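Local coordinates for protein YciF (Escherichia coli, PDB 2GS4) that is a homodimeric stress protein of the ferritin-like superfamily, related to rubrerythrin and probably metal-binding, though its exact biochemical role remains unsettled, at residues Ala29-Ser41 / Ile89-Ile103. Sequence-based numbering, arbitrary orientation.
Sequences AKLARATSNEKLS and IESTEKNEVRDAALI
The guanidinium group of R98 is ringed along its edge by backbone carbonyl oxygens from the turn at A34, the end of helix 76-89 and the loop after it. R98 NE donates to A34 O at 2.8 Å, nearly in line with the carbonyl bond (C=O...donor angle 172°), and NH1 adds a weak second bond to the same oxygen. NH1 also gives a short bond, 2.5 Å, to a lone pair of I89 O, while NH2 reaches E93 O and, weakly, S91 O. Arginine suits this place because its five N-H groups fan out in one plane; the chain, extended from CG to NE, carries that plane from helix 95-126 to these carbonyls. One side chain joins the turn between helices 6-33 and 38-63 to the connection between helices 76-89 and 95-126, at one end of the helical bundle of this ferritin-like fold. Beside it, T35 OG1 donates to D99 OD2 (2.7 Å), approaching from above the carboxylate plane, and itself accepts from N37 N in an ST turn. Threonine's hydroxyl can donate and accept at once, and chi1 of 178° swings OG1 beside the carbonyl carbon, where it meets both partners. A water bridges D99 OD1 to S36 OG; the two donors would be expected to stabilise the charged form. N37 is the N-cap residue of helix 38-63, its short side-chain carbonyl accepting from L40 N in the first turn. Beneath, small A34 lets I89 come close, A34 CB to I89 CG1 being 3.6 Å. L31, crossing I89 nearly at right angles, sets one branch, CD2, against both I89 CD1 and L102 CD2, whereas L40 meets I103 CG1 with both its methyls; I103 also touches L153 of helix 130-159.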
# COMPACT_ATOMS: atom_id res chain seq x y z
N ALA A 29 9.38 -17.11 -2.23
CA ALA A 29 10.35 -18.19 -2.15
C ALA A 29 10.93 -18.20 -0.74
O ALA A 29 11.17 -19.27 -0.17
CB ALA A 29 11.46 -17.99 -3.17
N LYS A 30 11.16 -17.01 -0.18
CA LYS A 30 11.69 -16.92 1.17
C LYS A 30 10.62 -17.41 2.16
O LYS A 30 10.93 -18.17 3.08
CB LYS A 30 12.07 -15.47 1.53
CG LYS A 30 13.36 -14.91 0.89
CD LYS A 30 13.80 -13.63 1.63
CE LYS A 30 15.00 -12.92 0.98
NZ LYS A 30 15.56 -11.82 1.84
N LEU A 31 9.37 -17.00 1.97
CA LEU A 31 8.32 -17.45 2.89
C LEU A 31 8.18 -18.96 2.88
O LEU A 31 7.99 -19.57 3.94
CB LEU A 31 6.98 -16.82 2.55
CG LEU A 31 6.78 -15.36 2.95
CD1 LEU A 31 5.52 -14.85 2.28
CD2 LEU A 31 6.68 -15.23 4.47
N ALA A 32 8.25 -19.57 1.71
CA ALA A 32 8.10 -21.02 1.64
C ALA A 32 9.17 -21.72 2.48
O ALA A 32 8.91 -22.80 3.03
CB ALA A 32 8.16 -21.48 0.19
N ARG A 33 10.36 -21.13 2.59
CA ARG A 33 11.46 -21.70 3.38
C ARG A 33 11.45 -21.22 4.83
O ARG A 33 12.26 -21.68 5.64
CB ARG A 33 12.83 -21.31 2.78
CG ARG A 33 13.06 -21.75 1.34
CD ARG A 33 14.36 -21.20 0.74
NE ARG A 33 14.36 -21.44 -0.70
CZ ARG A 33 15.38 -21.92 -1.40
NH1 ARG A 33 16.53 -22.22 -0.81
NH2 ARG A 33 15.24 -22.13 -2.71
N ALA A 34 10.55 -20.31 5.17
CA ALA A 34 10.50 -19.77 6.53
C ALA A 34 9.68 -20.59 7.52
O ALA A 34 9.64 -20.26 8.71
CB ALA A 34 9.99 -18.34 6.50
N THR A 35 9.04 -21.66 7.06
CA THR A 35 8.20 -22.45 7.93
C THR A 35 8.37 -23.97 7.82
O THR A 35 8.63 -24.49 6.74
CB THR A 35 6.72 -22.11 7.66
OG1 THR A 35 5.88 -22.91 8.49
CG2 THR A 35 6.39 -22.37 6.20
N SER A 36 8.21 -24.66 8.94
CA SER A 36 8.34 -26.12 8.96
C SER A 36 6.98 -26.78 8.71
O SER A 36 6.88 -28.00 8.68
CB SER A 36 8.90 -26.60 10.31
OG SER A 36 8.02 -26.29 11.38
N ASN A 37 5.95 -25.96 8.54
CA ASN A 37 4.61 -26.47 8.27
C ASN A 37 4.59 -26.73 6.76
O ASN A 37 4.48 -25.80 5.96
CB ASN A 37 3.56 -25.43 8.67
CG ASN A 37 2.16 -25.78 8.18
OD1 ASN A 37 1.99 -26.31 7.08
ND2 ASN A 37 1.15 -25.45 8.98
N GLU A 38 4.70 -28.00 6.38
CA GLU A 38 4.73 -28.42 4.98
C GLU A 38 3.56 -27.91 4.16
O GLU A 38 3.73 -27.49 3.01
CB GLU A 38 4.78 -29.94 4.89
CG GLU A 38 4.76 -30.47 3.47
CD GLU A 38 6.10 -31.03 3.04
OE1 GLU A 38 7.09 -30.27 2.97
OE2 GLU A 38 6.15 -32.25 2.77
N LYS A 39 2.36 -27.95 4.74
CA LYS A 39 1.17 -27.49 4.03
C LYS A 39 1.25 -25.98 3.77
O LYS A 39 0.81 -25.51 2.72
CB LYS A 39 -0.10 -27.85 4.82
CG LYS A 39 -0.47 -29.33 4.73
CD LYS A 39 -0.58 -29.76 3.27
CE LYS A 39 -0.71 -31.28 3.10
NZ LYS A 39 -2.05 -31.80 3.48
N LEU A 40 1.81 -25.22 4.71
CA LEU A 40 1.94 -23.78 4.53
C LEU A 40 3.03 -23.51 3.50
O LEU A 40 2.87 -22.68 2.61
CB LEU A 40 2.28 -23.08 5.85
CG LEU A 40 2.51 -21.57 5.77
CD1 LEU A 40 1.33 -20.92 5.08
CD2 LEU A 40 2.71 -20.98 7.17
N SER A 41 4.16 -24.21 3.64
CA SER A 41 5.29 -24.07 2.74
C SER A 41 4.81 -24.26 1.30
O SER A 41 5.17 -23.49 0.41
CB SER A 41 6.35 -25.11 3.07
OG SER A 41 7.52 -24.94 2.29
N ILE A 89 9.63 -13.67 9.62
CA ILE A 89 10.60 -14.68 9.17
C ILE A 89 11.89 -14.63 9.99
O ILE A 89 12.41 -15.65 10.45
CB ILE A 89 11.02 -14.46 7.67
CG1 ILE A 89 9.85 -14.77 6.73
CG2 ILE A 89 12.23 -15.32 7.33
CD1 ILE A 89 10.06 -14.30 5.29
N GLU A 90 12.40 -13.42 10.18
CA GLU A 90 13.65 -13.20 10.90
C GLU A 90 13.55 -13.11 12.42
O GLU A 90 14.56 -12.88 13.09
CB GLU A 90 14.32 -11.93 10.35
CG GLU A 90 14.51 -11.94 8.84
CD GLU A 90 15.68 -12.80 8.40
OE1 GLU A 90 16.83 -12.50 8.80
OE2 GLU A 90 15.46 -13.78 7.66
N SER A 91 12.35 -13.27 12.97
CA SER A 91 12.17 -13.20 14.42
C SER A 91 12.45 -14.58 15.00
O SER A 91 12.78 -15.51 14.26
CB SER A 91 10.73 -12.83 14.75
OG SER A 91 9.87 -13.93 14.50
N THR A 92 12.32 -14.72 16.32
CA THR A 92 12.52 -16.03 16.92
C THR A 92 11.17 -16.70 17.18
O THR A 92 11.11 -17.70 17.89
CB THR A 92 13.31 -15.99 18.27
OG1 THR A 92 12.73 -15.04 19.16
CG2 THR A 92 14.77 -15.64 18.03
N GLU A 93 10.09 -16.15 16.63
CA GLU A 93 8.78 -16.76 16.81
C GLU A 93 8.97 -18.18 16.30
O GLU A 93 9.78 -18.42 15.42
CB GLU A 93 7.70 -16.04 15.99
CG GLU A 93 7.37 -14.64 16.48
CD GLU A 93 6.27 -13.98 15.66
OE1 GLU A 93 6.31 -12.74 15.51
OE2 GLU A 93 5.36 -14.70 15.18
N LYS A 94 8.21 -19.12 16.86
CA LYS A 94 8.39 -20.50 16.45
C LYS A 94 7.06 -21.24 16.32
O LYS A 94 6.05 -20.86 16.92
CB LYS A 94 9.33 -21.18 17.46
CG LYS A 94 9.86 -22.55 17.08
CD LYS A 94 10.88 -23.02 18.13
CE LYS A 94 12.25 -22.37 17.92
NZ LYS A 94 13.08 -22.29 19.17
N ASN A 95 7.09 -22.31 15.52
CA ASN A 95 5.95 -23.16 15.19
C ASN A 95 4.56 -22.50 15.08
O ASN A 95 4.36 -21.69 14.18
CB ASN A 95 5.93 -24.44 16.05
CG ASN A 95 5.89 -24.17 17.54
OD1 ASN A 95 4.84 -23.89 18.11
ND2 ASN A 95 7.05 -24.27 18.19
N GLU A 96 3.60 -22.81 15.95
CA GLU A 96 2.27 -22.20 15.79
C GLU A 96 2.21 -20.67 15.88
O GLU A 96 1.38 -20.04 15.22
CB GLU A 96 1.25 -22.79 16.77
CG GLU A 96 0.86 -24.23 16.47
CD GLU A 96 1.70 -25.23 17.24
OE1 GLU A 96 2.60 -24.79 17.98
OE2 GLU A 96 1.46 -26.44 17.11
N VAL A 97 3.08 -20.09 16.70
CA VAL A 97 3.11 -18.63 16.84
C VAL A 97 3.62 -18.09 15.52
O VAL A 97 3.00 -17.23 14.89
CB VAL A 97 4.10 -18.20 17.95
CG1 VAL A 97 4.02 -16.71 18.18
CG2 VAL A 97 3.80 -18.96 19.22
N ARG A 98 4.76 -18.62 15.12
CA ARG A 98 5.42 -18.25 13.89
C ARG A 98 4.51 -18.37 12.67
O ARG A 98 4.43 -17.45 11.86
CB ARG A 98 6.65 -19.14 13.70
CG ARG A 98 7.37 -18.89 12.41
CD ARG A 98 8.70 -19.62 12.38
NE ARG A 98 9.52 -19.14 11.27
CZ ARG A 98 10.45 -18.21 11.38
NH1 ARG A 98 11.14 -17.83 10.31
NH2 ARG A 98 10.72 -17.66 12.56
N ASP A 99 3.82 -19.50 12.55
CA ASP A 99 2.94 -19.73 11.42
C ASP A 99 1.69 -18.84 11.40
O ASP A 99 1.20 -18.48 10.33
CB ASP A 99 2.56 -21.22 11.37
CG ASP A 99 3.76 -22.11 11.06
OD1 ASP A 99 3.70 -23.33 11.35
OD2 ASP A 99 4.78 -21.60 10.53
N ALA A 100 1.18 -18.48 12.58
CA ALA A 100 0.00 -17.62 12.66
C ALA A 100 0.37 -16.26 12.08
O ALA A 100 -0.39 -15.66 11.33
CB ALA A 100 -0.44 -17.47 14.11
N ALA A 101 1.56 -15.80 12.44
CA ALA A 101 2.06 -14.52 11.96
C ALA A 101 2.37 -14.57 10.46
O ALA A 101 2.07 -13.63 9.73
CB ALA A 101 3.30 -14.11 12.74
N LEU A 102 2.97 -15.66 10.00
CA LEU A 102 3.31 -15.78 8.58
C LEU A 102 2.05 -15.77 7.72
O LEU A 102 1.98 -15.08 6.71
CB LEU A 102 4.13 -17.05 8.33
CG LEU A 102 5.55 -16.96 8.91
CD1 LEU A 102 6.27 -18.30 8.77
CD2 LEU A 102 6.32 -15.86 8.21
N ILE A 103 1.04 -16.52 8.15
CA ILE A 103 -0.23 -16.58 7.43
C ILE A 103 -0.89 -15.21 7.46
O ILE A 103 -1.36 -14.72 6.43
CB ILE A 103 -1.14 -17.64 8.08
CG1 ILE A 103 -0.47 -19.01 7.95
CG2 ILE A 103 -2.52 -17.62 7.44
CD1 ILE A 103 -1.28 -20.17 8.46
O HOH W 1 5.36 -25.56 12.06